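Local atomic coordinates of transglutaminase-like enzymes, putative cysteine protease (PDB entry 3ISR), a protein that is probably a cysteine protease or related hydrolase of the transglutaminase-like superfamily, although its substrate is not known. Residues 219-223 / 224-228; 139-142 / 143-146; 150-153 / 154-158. All coordinates share one frame; numbering follows the deposited sequence.

Contact 1. Residues 219-223 / 224-228; sequences EAYIG and GNWII
Ala220 and Ile227 exchange two backbone hydrogen bonds, Ile227 N to Ala220 O at 2.8 Å and Ala220 N to Ile227 O at 2.9 Å, the first nearly straight at 175°. Nearer the turn, Ile222 N donates to Asn225 O, while the return bond from Asn225 N to Ile222 O is longer, 3.2 Å, and its donor stands above the carbonyl plane. These bonds close a beta hairpin through a type I' turn whose two middle residues, Gly223 and Gly224, both have positive phi. At the other end a water donates to Glu219 OE2 and Trp226 O, and Glu219 OE1 forms a salt bridge with Arg200 on the adjoining strand.

Tyr221 and Trp226, a non-hydrogen-bonded pair, carry the packing on one side of the sheet. The Tyr221 ring turns an edge to the indole face, planes 63° apart, with Tyr221 CD1 3.5 Å from Trp226 CE2; Tyr221 CB sits over the six-membered ring, 3.8 Å from its centroid. With CG anti to the backbone N (chi1 -169°), the phenol runs back alongside Gly224, Tyr221 CZ 3.5 Å from Gly224 CA. On the reverse side Ile222 CB meets Ile227 CG1 at 4.0 Å, where Ile222 packs on helix 142-156 and Ile227 on Tyr282. Arg200 also makes a cation-pi contact with Trp226, so one guanidinium serves carboxylate and indole, probably offsetting the buried negative charge and linking both to strand 199-206.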
ATOM      1  N   GLU B 219       2.752  24.023  -9.572  1.00 14.84           N
ATOM      2  CA  GLU B 219       2.212  25.366  -9.461  1.00 14.99           C
ATOM      3  C   GLU B 219       0.962  25.289  -8.621  1.00 14.75           C
ATOM      4  O   GLU B 219       0.235  24.310  -8.696  1.00 14.45           O
ATOM      5  CB  GLU B 219       1.886  25.941 -10.841  1.00 15.74           C
ATOM      6  CG  GLU B 219       3.130  26.137 -11.747  1.00 17.65           C
ATOM      7  CD  GLU B 219       2.749  26.534 -13.168  1.00 21.20           C
ATOM      8  OE1 GLU B 219       1.867  25.870 -13.753  1.00 23.44           O
ATOM      9  OE2 GLU B 219       3.327  27.506 -13.713  1.00 22.64           O
ATOM     10  N   ALA B 220       0.774  26.275  -7.755  1.00 14.12           N
ATOM     11  CA  ALA B 220      -0.427  26.358  -6.935  1.00 14.31           C
ATOM     12  C   ALA B 220      -1.208  27.580  -7.365  1.00 14.30           C
ATOM     13  O   ALA B 220      -0.616  28.612  -7.696  1.00 14.35           O
ATOM     14  CB  ALA B 220      -0.067  26.465  -5.453  1.00 15.19           C
ATOM     15  N   TYR B 221      -2.533  27.495  -7.306  1.00 14.52           N
ATOM     16  CA  TYR B 221      -3.349  28.621  -7.738  1.00 15.07           C
ATOM     17  C   TYR B 221      -3.662  29.470  -6.535  1.00 15.26           C
ATOM     18  O   TYR B 221      -4.445  29.065  -5.665  1.00 15.23           O
ATOM     19  CB  TYR B 221      -4.626  28.127  -8.401  1.00 14.93           C
ATOM     20  CG  TYR B 221      -5.410  29.191  -9.121  1.00 15.82           C
ATOM     21  CD1 TYR B 221      -5.038  29.607 -10.410  1.00 16.56           C
ATOM     22  CD2 TYR B 221      -6.541  29.758  -8.541  1.00 14.56           C
ATOM     23  CE1 TYR B 221      -5.774  30.581 -11.104  1.00 16.45           C
ATOM     24  CE2 TYR B 221      -7.294  30.730  -9.239  1.00 15.70           C
ATOM     25  CZ  TYR B 221      -6.901  31.120 -10.513  1.00 15.42           C
ATOM     26  OH  TYR B 221      -7.633  32.070 -11.201  1.00 16.93           O
ATOM     27  N   ILE B 222      -3.036  30.642  -6.483  1.00 15.23           N
ATOM     28  CA  ILE B 222      -3.079  31.501  -5.309  1.00 15.78           C
ATOM     29  C   ILE B 222      -3.414  32.911  -5.753  1.00 15.79           C
ATOM     30  O   ILE B 222      -2.683  33.510  -6.557  1.00 14.65           O
ATOM     31  CB  ILE B 222      -1.708  31.564  -4.570  1.00 16.20           C
ATOM     32  CG1 ILE B 222      -1.195  30.158  -4.218  1.00 18.29           C
ATOM     33  CG2 ILE B 222      -1.833  32.439  -3.315  1.00 16.94           C
ATOM     34  CD1 ILE B 222       0.264  30.128  -3.774  1.00 18.51           C
ATOM     35  N   GLY B 223      -4.520  33.432  -5.235  1.00 16.37           N
ATOM     36  CA  GLY B 223      -4.940  34.800  -5.550  1.00 16.54           C
ATOM     37  C   GLY B 223      -5.146  35.018  -7.032  1.00 16.41           C
ATOM     38  O   GLY B 223      -4.866  36.099  -7.547  1.00 16.12           O
ATOM     39  N   GLY B 224      -5.634  33.996  -7.728  1.00 15.18           N
ATOM     40  CA  GLY B 224      -5.969  34.152  -9.140  1.00 15.55           C
ATOM     41  C   GLY B 224      -4.830  33.887 -10.121  1.00 15.23           C
ATOM     42  O   GLY B 224      -4.997  34.042 -11.329  1.00 16.03           O
ATOM     43  N   ASN B 225      -3.687  33.455  -9.601  1.00 14.96           N
ATOM     44  CA  ASN B 225      -2.522  33.189 -10.427  1.00 15.10           C
ATOM     45  C   ASN B 225      -1.921  31.847 -10.109  1.00 14.48           C
ATOM     46  O   ASN B 225      -1.866  31.472  -8.947  1.00 14.32           O
ATOM     47  CB  ASN B 225      -1.452  34.253 -10.182  1.00 14.77           C
ATOM     48  CG  ASN B 225      -1.928  35.643 -10.557  1.00 17.27           C
ATOM     49  OD1 ASN B 225      -2.030  36.522  -9.707  1.00 20.79           O
ATOM     50  ND2 ASN B 225      -2.237  35.842 -11.830  1.00 15.77           N
ATOM     51  N   TRP B 226      -1.411  31.160 -11.131  1.00 14.20           N
ATOM     52  CA  TRP B 226      -0.625  29.940 -10.911  1.00 14.31           C
ATOM     53  C   TRP B 226       0.790  30.362 -10.499  1.00 14.78           C
ATOM     54  O   TRP B 226       1.485  31.044 -11.267  1.00 15.02           O
ATOM     55  CB  TRP B 226      -0.588  29.085 -12.183  1.00 13.53           C
ATOM     56  CG  TRP B 226      -1.871  28.437 -12.476  1.00 14.25           C
ATOM     57  CD1 TRP B 226      -2.788  28.810 -13.420  1.00 15.80           C
ATOM     58  CD2 TRP B 226      -2.428  27.293 -11.798  1.00 13.73           C
ATOM     59  NE1 TRP B 226      -3.881  27.961 -13.377  1.00 15.81           N
ATOM     60  CE2 TRP B 226      -3.681  27.024 -12.393  1.00 14.96           C
ATOM     61  CE3 TRP B 226      -1.978  26.470 -10.754  1.00 13.57           C
ATOM     62  CZ2 TRP B 226      -4.498  25.948 -11.985  1.00 16.11           C
ATOM     63  CZ3 TRP B 226      -2.803  25.396 -10.334  1.00 14.86           C
ATOM     64  CH2 TRP B 226      -4.044  25.156 -10.950  1.00 15.18           C
ATOM     65  N   ILE B 227       1.183  30.015  -9.274  1.00 13.77           N
ATOM     66  CA  ILE B 227       2.465  30.413  -8.738  1.00 13.22           C
ATOM     67  C   ILE B 227       3.335  29.163  -8.726  1.00 13.37           C
ATOM     68  O   ILE B 227       2.918  28.137  -8.197  1.00 12.88           O
ATOM     69  CB  ILE B 227       2.350  30.940  -7.294  1.00 13.06           C
ATOM     70  CG1 ILE B 227       1.338  32.108  -7.177  1.00 11.64           C
ATOM     71  CG2 ILE B 227       3.734  31.346  -6.749  1.00 14.21           C
ATOM     72  CD1 ILE B 227       1.652  33.358  -8.045  1.00 12.83           C
ATOM     73  N   ILE B 228       4.543  29.274  -9.268  1.00 13.68           N
ATOM     74  CA  ILE B 228       5.438  28.130  -9.377  1.00 14.51           C
ATOM     75  C   ILE B 228       6.262  27.863  -8.116  1.00 14.82           C
ATOM     76  O   ILE B 228       6.712  28.795  -7.437  1.00 14.55           O
ATOM     77  CB  ILE B 228       6.352  28.255 -10.628  1.00 15.05           C
ATOM     78  CG1 ILE B 228       6.960  26.876 -10.958  1.00 16.73           C
ATOM     79  CG2 ILE B 228       7.417  29.337 -10.445  1.00 15.87           C
ATOM     80  CD1 ILE B 228       7.138  26.627 -12.445  1.00 19.29           C
TER
HETATM   81  O   HOH W   1       3.491  30.056 -12.988  1.00 24.17           O

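Contact 2. Residues 139-142 / 143-146; sequences IENV and YSKV
Asn141 and Lys145 make a local contact at the start of helix 142-156, where the loop that follows helix 129-136 turns into the first helical turn. Asn141 holds the N-cap position, and its backbone O accepts Lys145 N at 2.8 Å, the opening i to i+4 bond. The next in the series joins Val146 N to Val142 O at 3.0 Å, with an angle of 160° at the hydrogen. The side-chain amide of Asn141 lies beside the backbone nitrogens of Tyr143 and Ser144 and close to Ser144 OG; its CG stands between the backbone N and the carbonyl carbon (chi1 84°), which swings the amide over the helix start.

Ahead of the cap, Ile139 folds back on the same turn. Its CG2 branch meets Ser144 CB at 3.8 Å, while its CB lies 4.0 Å from Lys145 CD, so the lysine's aliphatic chain and the isoleucine are in apolar contact. An alanine at Lys145 is likely to leave the carbonyl of Ile139 without its ammonium partner and to open a gap beside the isoleucine, giving the loop more freedom to move off the helix.

Val142 and Val146 lie one turn apart and both pack on Ile222 of strand 215-222, so this end of the helix rests on the sheet. Asn141 and Ser144 instead touch Leu287 in a loop. The lysine chain, bent at its second and third torsions (chi3 83°), doubles back toward the loop, so that Lys145 NZ donates a hydrogen bond to Ile139 O, 3.1 Å away and nearly along the C=O axis.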
ATOM      1  N   ILE B 139      -0.795  27.584   9.596  1.00 12.42           N
ATOM      2  CA  ILE B 139      -0.296  28.715   8.784  1.00 12.90           C
ATOM      3  C   ILE B 139      -1.455  29.505   8.154  1.00 13.15           C
ATOM      4  O   ILE B 139      -2.361  28.917   7.541  1.00 13.54           O
ATOM      5  CB  ILE B 139       0.704  28.250   7.696  1.00 12.97           C
ATOM      6  CG1 ILE B 139       1.763  27.340   8.315  1.00 12.76           C
ATOM      7  CG2 ILE B 139       1.374  29.456   7.016  1.00 13.87           C
ATOM      8  CD1 ILE B 139       2.462  26.473   7.327  1.00 13.58           C
ATOM      9  N   GLU B 140      -1.392  30.832   8.281  1.00 12.89           N
ATOM     10  CA  GLU B 140      -2.556  31.714   8.115  1.00 13.00           C
ATOM     11  C   GLU B 140      -2.817  32.294   6.720  1.00 12.87           C
ATOM     12  O   GLU B 140      -3.924  32.776   6.456  1.00 13.50           O
ATOM     13  CB  GLU B 140      -2.518  32.843   9.155  1.00 12.68           C
ATOM     14  N   ASN B 141      -1.815  32.306   5.849  1.00 12.30           N
ATOM     15  CA  ASN B 141      -2.057  32.725   4.470  1.00 12.00           C
ATOM     16  C   ASN B 141      -1.607  31.692   3.438  1.00 11.94           C
ATOM     17  O   ASN B 141      -0.581  31.030   3.609  1.00 11.74           O
ATOM     18  CB  ASN B 141      -1.506  34.132   4.173  1.00 11.97           C
ATOM     19  CG  ASN B 141      -0.022  34.144   3.812  1.00 11.66           C
ATOM     20  OD1 ASN B 141       0.817  34.468   4.646  1.00 13.38           O
ATOM     21  ND2 ASN B 141       0.299  33.831   2.562  1.00 10.80           N
ATOM     22  N   VAL B 142      -2.398  31.578   2.375  1.00 11.55           N
ATOM     23  CA  VAL B 142      -2.232  30.551   1.365  1.00 11.38           C
ATOM     24  C   VAL B 142      -0.812  30.469   0.802  1.00 12.03           C
ATOM     25  O   VAL B 142      -0.247  29.379   0.719  1.00 11.12           O
ATOM     26  CB  VAL B 142      -3.275  30.700   0.227  1.00 11.19           C
ATOM     27  CG1 VAL B 142      -3.094  29.617  -0.811  1.00  9.41           C
ATOM     28  CG2 VAL B 142      -4.703  30.658   0.798  1.00 10.28           C
ATOM     29  N   TYR B 143      -0.235  31.607   0.418  1.00 13.49           N
ATOM     30  CA  TYR B 143       1.107  31.580  -0.145  1.00 14.46           C
ATOM     31  C   TYR B 143       2.078  30.991   0.868  1.00 15.48           C
ATOM     32  O   TYR B 143       2.860  30.094   0.541  1.00 15.51           O
ATOM     33  CB  TYR B 143       1.586  32.968  -0.580  1.00 14.88           C
ATOM     34  CG  TYR B 143       3.033  32.928  -1.041  1.00 14.81           C
ATOM     35  CD1 TYR B 143       3.365  32.495  -2.331  1.00 14.61           C
ATOM     36  CD2 TYR B 143       4.069  33.267  -0.171  1.00 14.97           C
ATOM     37  CE1 TYR B 143       4.690  32.421  -2.743  1.00 15.26           C
ATOM     38  CE2 TYR B 143       5.394  33.198  -0.574  1.00 15.79           C
ATOM     39  CZ  TYR B 143       5.696  32.780  -1.855  1.00 16.96           C
ATOM     40  OH  TYR B 143       7.009  32.728  -2.240  1.00 18.35           O
ATOM     41  N   SER B 144       2.024  31.492   2.098  1.00 15.99           N
ATOM     42  CA  SER B 144       2.911  30.985   3.146  1.00 17.13           C
ATOM     43  C   SER B 144       2.693  29.498   3.410  1.00 17.19           C
ATOM     44  O   SER B 144       3.644  28.753   3.684  1.00 17.40           O
ATOM     45  CB  SER B 144       2.754  31.799   4.425  1.00 17.17           C
ATOM     46  OG  SER B 144       3.263  33.101   4.211  1.00 17.58           O
ATOM     47  N   LYS B 145       1.449  29.058   3.300  1.00 16.61           N
ATOM     48  CA  LYS B 145       1.170  27.654   3.439  1.00 16.54           C
ATOM     49  C   LYS B 145       1.876  26.809   2.365  1.00 15.81           C
ATOM     50  O   LYS B 145       2.505  25.804   2.685  1.00 15.13           O
ATOM     51  CB  LYS B 145      -0.330  27.424   3.388  1.00 17.49           C
ATOM     52  CG  LYS B 145      -0.731  26.140   4.023  1.00 18.46           C
ATOM     53  CD  LYS B 145      -1.746  26.412   5.099  1.00 20.61           C
ATOM     54  CE  LYS B 145      -3.116  26.528   4.538  1.00 21.28           C
ATOM     55  NZ  LYS B 145      -3.985  27.088   5.600  1.00 22.85           N
ATOM     56  N   VAL B 146       1.795  27.223   1.102  1.00 14.86           N
ATOM     57  CA  VAL B 146       2.446  26.459   0.022  1.00 14.57           C
ATOM     58  C   VAL B 146       3.966  26.516   0.134  1.00 15.00           C
ATOM     59  O   VAL B 146       4.675  25.530  -0.115  1.00 14.77           O
ATOM     60  CB  VAL B 146       1.989  26.899  -1.386  1.00 14.66           C
ATOM     61  CG1 VAL B 146       2.618  25.993  -2.473  1.00 13.63           C
ATOM     62  CG2 VAL B 146       0.468  26.829  -1.498  1.00 14.36           C
TER

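Contact 3. Residues 150-153 / 154-158; sequences TDWI and YNNVE
Ile153 O is gripped by two backbone donors as helix 142-156 ends: Val157 N at 3.0 Å and Asn156 N at 3.3 Å. Both come from the same face of the carbonyl plane, but Asn156 N stands well above it, whereas Val157 N is tilted out by only 22°. Just before this the i to i+4 pattern is regular, with Asn155 N bonded to Asp151 O at 3.0 Å and Tyr154 N to Thr150 O at 3.1 Å. Val157 is the first residue to leave helical backbone angles, so the shared acceptor marks the change from helix to extended chain.

Beside this backbone bond pair, Asn156 lies across one face of the Trp152 indole. Its amide is stacked on the ring, the two planes 25° apart, and Asn156 CB sits over the six-membered ring in a CH-pi contact, 3.7 Å from the centroid. With CG anti to the backbone nitrogen (chi1 -174°) the indole lies along the helix flank, and Asn156, one turn on, points its CB back onto the ring face. Ile153 and Val157 lie side by side, pointing the same way, their CG2 methyls 4.0 Å apart.

That aliphatic pair faces helix 181-194, meeting Phe184 and Leu187, while Trp152 reaches Ile174 of helix 170-176. Asp151 forms a salt bridge with Arg233, and the backbone O of Asn156 accepts a hydrogen bond from Arg177 NH1. Asn156 also packs on Glu135 of the second subunit, which places the helix end between two helices of its own chain and a neighbouring copy.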
ATOM      1  N   THR B 150       6.607  23.429   0.575  1.00 15.98           N
ATOM      2  CA  THR B 150       7.751  23.312  -0.315  1.00 16.45           C
ATOM      3  C   THR B 150       9.022  23.185   0.509  1.00 16.80           C
ATOM      4  O   THR B 150       9.895  22.357   0.207  1.00 16.26           O
ATOM      5  CB  THR B 150       7.797  24.539  -1.264  1.00 17.04           C
ATOM      6  OG1 THR B 150       6.589  24.559  -2.042  1.00 18.16           O
ATOM      7  CG2 THR B 150       8.972  24.457  -2.204  1.00 18.48           C
ATOM      8  N   ASP B 151       9.123  23.993   1.561  1.00 16.77           N
ATOM      9  CA  ASP B 151      10.293  23.945   2.428  1.00 17.22           C
ATOM     10  C   ASP B 151      10.322  22.644   3.249  1.00 16.78           C
ATOM     11  O   ASP B 151      11.388  22.032   3.411  1.00 16.47           O
ATOM     12  CB  ASP B 151      10.366  25.189   3.332  1.00 17.65           C
ATOM     13  CG  ASP B 151      10.699  26.477   2.551  1.00 19.90           C
ATOM     14  OD1 ASP B 151      11.153  26.390   1.373  1.00 20.59           O
ATOM     15  OD2 ASP B 151      10.507  27.585   3.122  1.00 18.83           O
ATOM     16  N   TRP B 152       9.167  22.209   3.752  1.00 16.54           N
ATOM     17  CA  TRP B 152       9.113  20.935   4.476  1.00 16.53           C
ATOM     18  C   TRP B 152       9.637  19.786   3.590  1.00 16.00           C
ATOM     19  O   TRP B 152      10.444  18.991   4.031  1.00 16.10           O
ATOM     20  CB  TRP B 152       7.699  20.623   4.996  1.00 16.61           C
ATOM     21  CG  TRP B 152       7.685  19.397   5.862  1.00 16.91           C
ATOM     22  CD1 TRP B 152       7.845  19.343   7.215  1.00 16.33           C
ATOM     23  CD2 TRP B 152       7.559  18.035   5.414  1.00 16.67           C
ATOM     24  NE1 TRP B 152       7.804  18.034   7.642  1.00 15.49           N
ATOM     25  CE2 TRP B 152       7.644  17.212   6.555  1.00 15.99           C
ATOM     26  CE3 TRP B 152       7.383  17.439   4.156  1.00 15.88           C
ATOM     27  CZ2 TRP B 152       7.540  15.813   6.482  1.00 17.13           C
ATOM     28  CZ3 TRP B 152       7.290  16.043   4.079  1.00 16.46           C
ATOM     29  CH2 TRP B 152       7.378  15.249   5.238  1.00 15.90           C
ATOM     30  N   ILE B 153       9.193  19.726   2.335  1.00 15.44           N
ATOM     31  CA  ILE B 153       9.627  18.662   1.429  1.00 15.03           C
ATOM     32  C   ILE B 153      11.143  18.727   1.219  1.00 15.61           C
ATOM     33  O   ILE B 153      11.832  17.712   1.290  1.00 15.06           O
ATOM     34  CB  ILE B 153       8.877  18.727   0.081  1.00 14.42           C
ATOM     35  CG1 ILE B 153       7.385  18.451   0.312  1.00 15.20           C
ATOM     36  CG2 ILE B 153       9.469  17.724  -0.926  1.00 13.94           C
ATOM     37  CD1 ILE B 153       6.484  18.778  -0.896  1.00 18.18           C
ATOM     38  N   TYR B 154      11.658  19.924   0.972  1.00 14.94           N
ATOM     39  CA  TYR B 154      13.103  20.058   0.754  1.00 14.79           C
ATOM     40  C   TYR B 154      13.897  19.540   1.958  1.00 15.36           C
ATOM     41  O   TYR B 154      14.931  18.847   1.805  1.00 15.00           O
ATOM     42  CB  TYR B 154      13.501  21.513   0.448  1.00 14.60           C
ATOM     43  CG  TYR B 154      14.997  21.626   0.338  1.00 13.43           C
ATOM     44  CD1 TYR B 154      15.671  21.155  -0.794  1.00 13.16           C
ATOM     45  CD2 TYR B 154      15.747  22.135   1.389  1.00 15.79           C
ATOM     46  CE1 TYR B 154      17.052  21.199  -0.880  1.00 14.50           C
ATOM     47  CE2 TYR B 154      17.145  22.197   1.307  1.00 17.31           C
ATOM     48  CZ  TYR B 154      17.780  21.727   0.169  1.00 17.15           C
ATOM     49  OH  TYR B 154      19.152  21.787   0.077  1.00 18.27           O
ATOM     50  N   ASN B 155      13.405  19.884   3.148  1.00 15.07           N
ATOM     51  CA  ASN B 155      14.082  19.552   4.392  1.00 15.85           C
ATOM     52  C   ASN B 155      13.870  18.122   4.891  1.00 15.67           C
ATOM     53  O   ASN B 155      14.625  17.646   5.731  1.00 15.45           O
ATOM     54  CB  ASN B 155      13.702  20.563   5.484  1.00 15.97           C
ATOM     55  CG  ASN B 155      14.282  21.945   5.228  1.00 17.07           C
ATOM     56  OD1 ASN B 155      13.589  22.952   5.351  1.00 19.85           O
ATOM     57  ND2 ASN B 155      15.556  21.996   4.876  1.00 15.88           N
ATOM     58  N   ASN B 156      12.865  17.421   4.367  1.00 15.19           N
ATOM     59  CA  ASN B 156      12.494  16.139   4.947  1.00 14.85           C
ATOM     60  C   ASN B 156      12.451  14.974   3.967  1.00 14.77           C
ATOM     61  O   ASN B 156      12.152  13.854   4.367  1.00 15.00           O
ATOM     62  CB  ASN B 156      11.166  16.265   5.695  1.00 14.72           C
ATOM     63  CG  ASN B 156      11.261  17.208   6.851  1.00 16.16           C
ATOM     64  OD1 ASN B 156      10.868  18.376   6.753  1.00 18.04           O
ATOM     65  ND2 ASN B 156      11.838  16.739   7.941  1.00 11.14           N
ATOM     66  N   VAL B 157      12.768  15.248   2.700  1.00 14.71           N
ATOM     67  CA  VAL B 157      12.808  14.241   1.648  1.00 14.60           C
ATOM     68  C   VAL B 157      14.168  14.375   0.969  1.00 15.16           C
ATOM     69  O   VAL B 157      14.552  15.467   0.522  1.00 15.61           O
ATOM     70  CB  VAL B 157      11.672  14.450   0.588  1.00 14.60           C
ATOM     71  CG1 VAL B 157      11.767  13.398  -0.529  1.00 14.62           C
ATOM     72  CG2 VAL B 157      10.267  14.403   1.246  1.00 13.76           C
ATOM     73  N   GLU B 158      14.898  13.271   0.894  1.00 15.76           N
ATOM     74  CA  GLU B 158      16.236  13.272   0.296  1.00 16.51           C
ATOM     75  C   GLU B 158      16.148  13.187  -1.207  1.00 15.82           C
ATOM     76  O   GLU B 158      15.360  12.410  -1.733  1.00 14.85           O
ATOM     77  CB  GLU B 158      17.029  12.074   0.790  1.00 17.27           C
ATOM     78  CG  GLU B 158      17.055  11.991   2.292  1.00 22.20           C
ATOM     79  CD  GLU B 158      18.217  11.186   2.816  1.00 26.89           C
ATOM     80  OE1 GLU B 158      18.981  10.606   2.011  1.00 30.31           O
ATOM     81  OE2 GLU B 158      18.360  11.142   4.050  1.00 31.22           O
TER

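Overall arrangement
Contacts 2 and 3 lie at the two ends of helix 142-156, their centres 16 Å apart, and contact 1 follows much later in the chain as the hairpin of strands 215-222 and 225-229, at the margin of a four-stranded antiparallel sheet. Contacts 1 and 2 have centres 12 Å apart and touch: Ile222 and Ala220 of the hairpin pack on Val142, Tyr143 and Val146. Contact 3 stays about 7 Å from the hairpin at the nearest atoms and turns instead to helices 170-176 and 181-194. One helix thus links the sheet to the helical part of the transglutaminase-like region, in which all three contacts fall.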